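Local coordinates for protein alpha-fucosidase (Bifidobacterium bifidum, PDB 2EAB) that probably hydrolyses alpha-1,2-linked L-fucose from glycans, this chain being the family 95 glycoside hydrolase catalytic region of a larger, membrane-linked protein, at residues Q676-S681 and G726-S731. Sequence-based numbering, arbitrary orientation.
Sequences QHRHMS and GQRINS. With EDO (1,2-ethanediol), chain D.
Met680, in the irregular loop 676-681, comes nearest Gln727 of helix 722-734, their CA atoms 8.6 Å apart, so side chains and water bridge most of the gap. Arg728 makes the direct hydrogen bond between the two segments: its chain, extended from CG to NE, brings NH2 3.1 Å from Arg678 O in a fairly straight bond (165° at the hydrogen). That oxygen lies close to the guanidinium plane, where water 2 joins NH2 to Gln676 O and water 3 joins NE to Arg678 O. Water 3 also donates to Gln727 OE1, which takes a second, shorter bond of 2.7 Å from water 4, itself the acceptor for Met680 N. Both segments belong to the family 95 catalytic domain, an (alpha/alpha)6 barrel in this family, and the contact joins the loop between helices 632-639 and 697-711 to helix 722-734. Met680 crosses the Arg728 chain at about a right angle; bent at chi3 (-57°), it sets CE 3.8 Å from Arg728 CG and 4.0 Å from Ser731 OG. An alanine at Arg728 would probably leave Arg678 O without its direct link to the helix and open a gap beside the Met680 methyl. Arg678 sends its own guanidinium elsewhere, NE bonding Asn720. Beyond water 4, an ethanediol probably left from crystallisation donates through O1 to Ser681 OG, 2.8 Å away.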
loop_
_atom_site.group_PDB
_atom_site.type_symbol
_atom_site.label_atom_id
_atom_site.label_comp_id
_atom_site.label_asym_id
_atom_site.label_seq_id
_atom_site.Cartn_x
_atom_site.Cartn_y
_atom_site.Cartn_z
ATOM N N GLN A 676 -10.065 -17.254 -17.188
ATOM C CA GLN A 676 -10.380 -16.333 -16.099
ATOM C C GLN A 676 -9.441 -16.443 -14.897
ATOM O O GLN A 676 -9.865 -16.251 -13.762
ATOM C CB GLN A 676 -11.825 -16.527 -15.635
ATOM C CG GLN A 676 -12.888 -16.125 -16.639
ATOM C CD GLN A 676 -14.280 -16.272 -16.054
ATOM O OE1 GLN A 676 -14.654 -15.563 -15.119
ATOM N NE2 GLN A 676 -15.045 -17.210 -16.590
ATOM N N HIS A 677 -8.166 -16.735 -15.141
ATOM C CA HIS A 677 -7.197 -16.793 -14.046
ATOM C C HIS A 677 -7.192 -15.498 -13.233
ATOM O O HIS A 677 -7.275 -14.404 -13.793
ATOM C CB HIS A 677 -5.797 -17.108 -14.568
ATOM C CG HIS A 677 -4.775 -17.268 -13.485
ATOM N ND1 HIS A 677 -4.850 -18.263 -12.533
ATOM C CD2 HIS A 677 -3.664 -16.549 -13.190
ATOM C CE1 HIS A 677 -3.829 -18.149 -11.702
ATOM N NE2 HIS A 677 -3.093 -17.119 -12.079
ATOM N N ARG A 678 -7.096 -15.632 -11.913
ATOM C CA ARG A 678 -7.223 -14.493 -11.004
ATOM C C ARG A 678 -6.104 -13.457 -11.153
ATOM O O ARG A 678 -6.359 -12.249 -11.106
ATOM C CB ARG A 678 -7.317 -14.971 -9.554
ATOM C CG ARG A 678 -7.674 -13.876 -8.573
ATOM C CD ARG A 678 -8.067 -14.468 -7.246
ATOM N NE ARG A 678 -8.524 -13.448 -6.311
ATOM C CZ ARG A 678 -7.998 -13.244 -5.108
ATOM N NH1 ARG A 678 -6.994 -14.000 -4.672
ATOM N NH2 ARG A 678 -8.494 -12.294 -4.331
ATOM N N HIS A 679 -4.873 -13.926 -11.323
ATOM C CA HIS A 679 -3.746 -13.037 -11.573
ATOM C C HIS A 679 -3.747 -12.567 -13.023
ATOM O O HIS A 679 -4.229 -13.270 -13.909
ATOM C CB HIS A 679 -2.429 -13.759 -11.309
ATOM C CG HIS A 679 -2.117 -13.967 -9.860
ATOM N ND1 HIS A 679 -2.721 -14.941 -9.094
ATOM C CD2 HIS A 679 -1.232 -13.345 -9.049
ATOM C CE1 HIS A 679 -2.236 -14.893 -7.866
ATOM N NE2 HIS A 679 -1.331 -13.934 -7.811
ATOM N N MET A 680 -3.181 -11.384 -13.246
ATOM C CA MET A 680 -2.942 -10.848 -14.585
ATOM C C MET A 680 -1.514 -10.311 -14.592
ATOM O O MET A 680 -1.276 -9.111 -14.785
ATOM C CB MET A 680 -3.942 -9.737 -14.926
ATOM C CG MET A 680 -5.395 -10.084 -14.624
ATOM S SD MET A 680 -6.582 -8.873 -15.226
ATOM C CE MET A 680 -6.003 -7.385 -14.401
ATOM N N SER A 681 -0.563 -11.208 -14.363
ATOM C CA SER A 681 0.821 -10.806 -14.126
ATOM C C SER A 681 1.484 -10.173 -15.341
ATOM O O SER A 681 2.438 -9.415 -15.209
ATOM C CB SER A 681 1.642 -11.998 -13.636
ATOM O OG SER A 681 1.131 -12.489 -12.410
ATOM N N GLY A 726 -8.715 -4.715 -6.682
ATOM C CA GLY A 726 -7.924 -3.479 -6.681
ATOM C C GLY A 726 -7.108 -3.325 -7.952
ATOM O O GLY A 726 -7.105 -2.256 -8.574
ATOM N N GLN A 727 -6.426 -4.393 -8.355
ATOM C CA GLN A 727 -5.649 -4.376 -9.589
ATOM C C GLN A 727 -6.533 -4.151 -10.817
ATOM O O GLN A 727 -6.192 -3.373 -11.716
ATOM C CB GLN A 727 -4.869 -5.677 -9.750
ATOM C CG GLN A 727 -4.071 -5.726 -11.038
ATOM C CD GLN A 727 -3.398 -7.054 -11.271
ATOM O OE1 GLN A 727 -3.709 -8.054 -10.609
ATOM N NE2 GLN A 727 -2.468 -7.081 -12.218
ATOM N N ARG A 728 -7.672 -4.833 -10.855
ATOM C CA ARG A 728 -8.559 -4.734 -12.010
ATOM C C ARG A 728 -9.141 -3.335 -12.184
ATOM O O ARG A 728 -9.212 -2.836 -13.306
ATOM C CB ARG A 728 -9.646 -5.808 -11.970
ATOM C CG ARG A 728 -9.072 -7.191 -12.212
ATOM C CD ARG A 728 -10.071 -8.289 -11.959
ATOM N NE ARG A 728 -9.411 -9.588 -11.888
ATOM C CZ ARG A 728 -10.040 -10.752 -12.016
ATOM N NH1 ARG A 728 -11.350 -10.789 -12.237
ATOM N NH2 ARG A 728 -9.358 -11.884 -11.928
ATOM N N ILE A 729 -9.536 -2.693 -11.088
ATOM C CA ILE A 729 -10.026 -1.313 -11.159
ATOM C C ILE A 729 -8.971 -0.393 -11.784
ATOM O O ILE A 729 -9.259 0.347 -12.728
ATOM C CB ILE A 729 -10.452 -0.789 -9.766
ATOM C CG1 ILE A 729 -11.665 -1.570 -9.250
ATOM C CG2 ILE A 729 -10.789 0.701 -9.819
ATOM C CD1 ILE A 729 -11.904 -1.405 -7.758
ATOM N N ASN A 730 -7.746 -0.449 -11.267
ATOM C CA ASN A 730 -6.676 0.408 -11.773
ATOM C C ASN A 730 -6.298 0.110 -13.219
ATOM O O ASN A 730 -6.043 1.029 -14.002
ATOM C CB ASN A 730 -5.454 0.334 -10.863
ATOM C CG ASN A 730 -5.636 1.137 -9.593
ATOM O OD1 ASN A 730 -5.328 2.333 -9.546
ATOM N ND2 ASN A 730 -6.148 0.484 -8.550
ATOM N N SER A 731 -6.281 -1.175 -13.570
ATOM C CA SER A 731 -5.943 -1.604 -14.926
ATOM C C SER A 731 -6.979 -1.111 -15.924
ATOM O O SER A 731 -6.634 -0.535 -16.960
ATOM C CB SER A 731 -5.828 -3.123 -14.994
ATOM O OG SER A 731 -4.800 -3.591 -14.138
HETATM C C1 EDO D . 1.616 -10.019 -9.946
HETATM O O1 EDO D . 0.393 -10.833 -10.312
HETATM C C2 EDO D . 2.589 -11.033 -9.224
HETATM O O2 EDO D . 1.991 -11.406 -7.899
HETATM O O HOH W 1 -12.983 -13.246 -13.815
HETATM O O HOH W 2 -10.639 -14.234 -12.292
HETATM O O HOH W 3 -6.367 -9.530 -11.108
HETATM O O HOH W 4 -1.968 -9.976 -11.249
#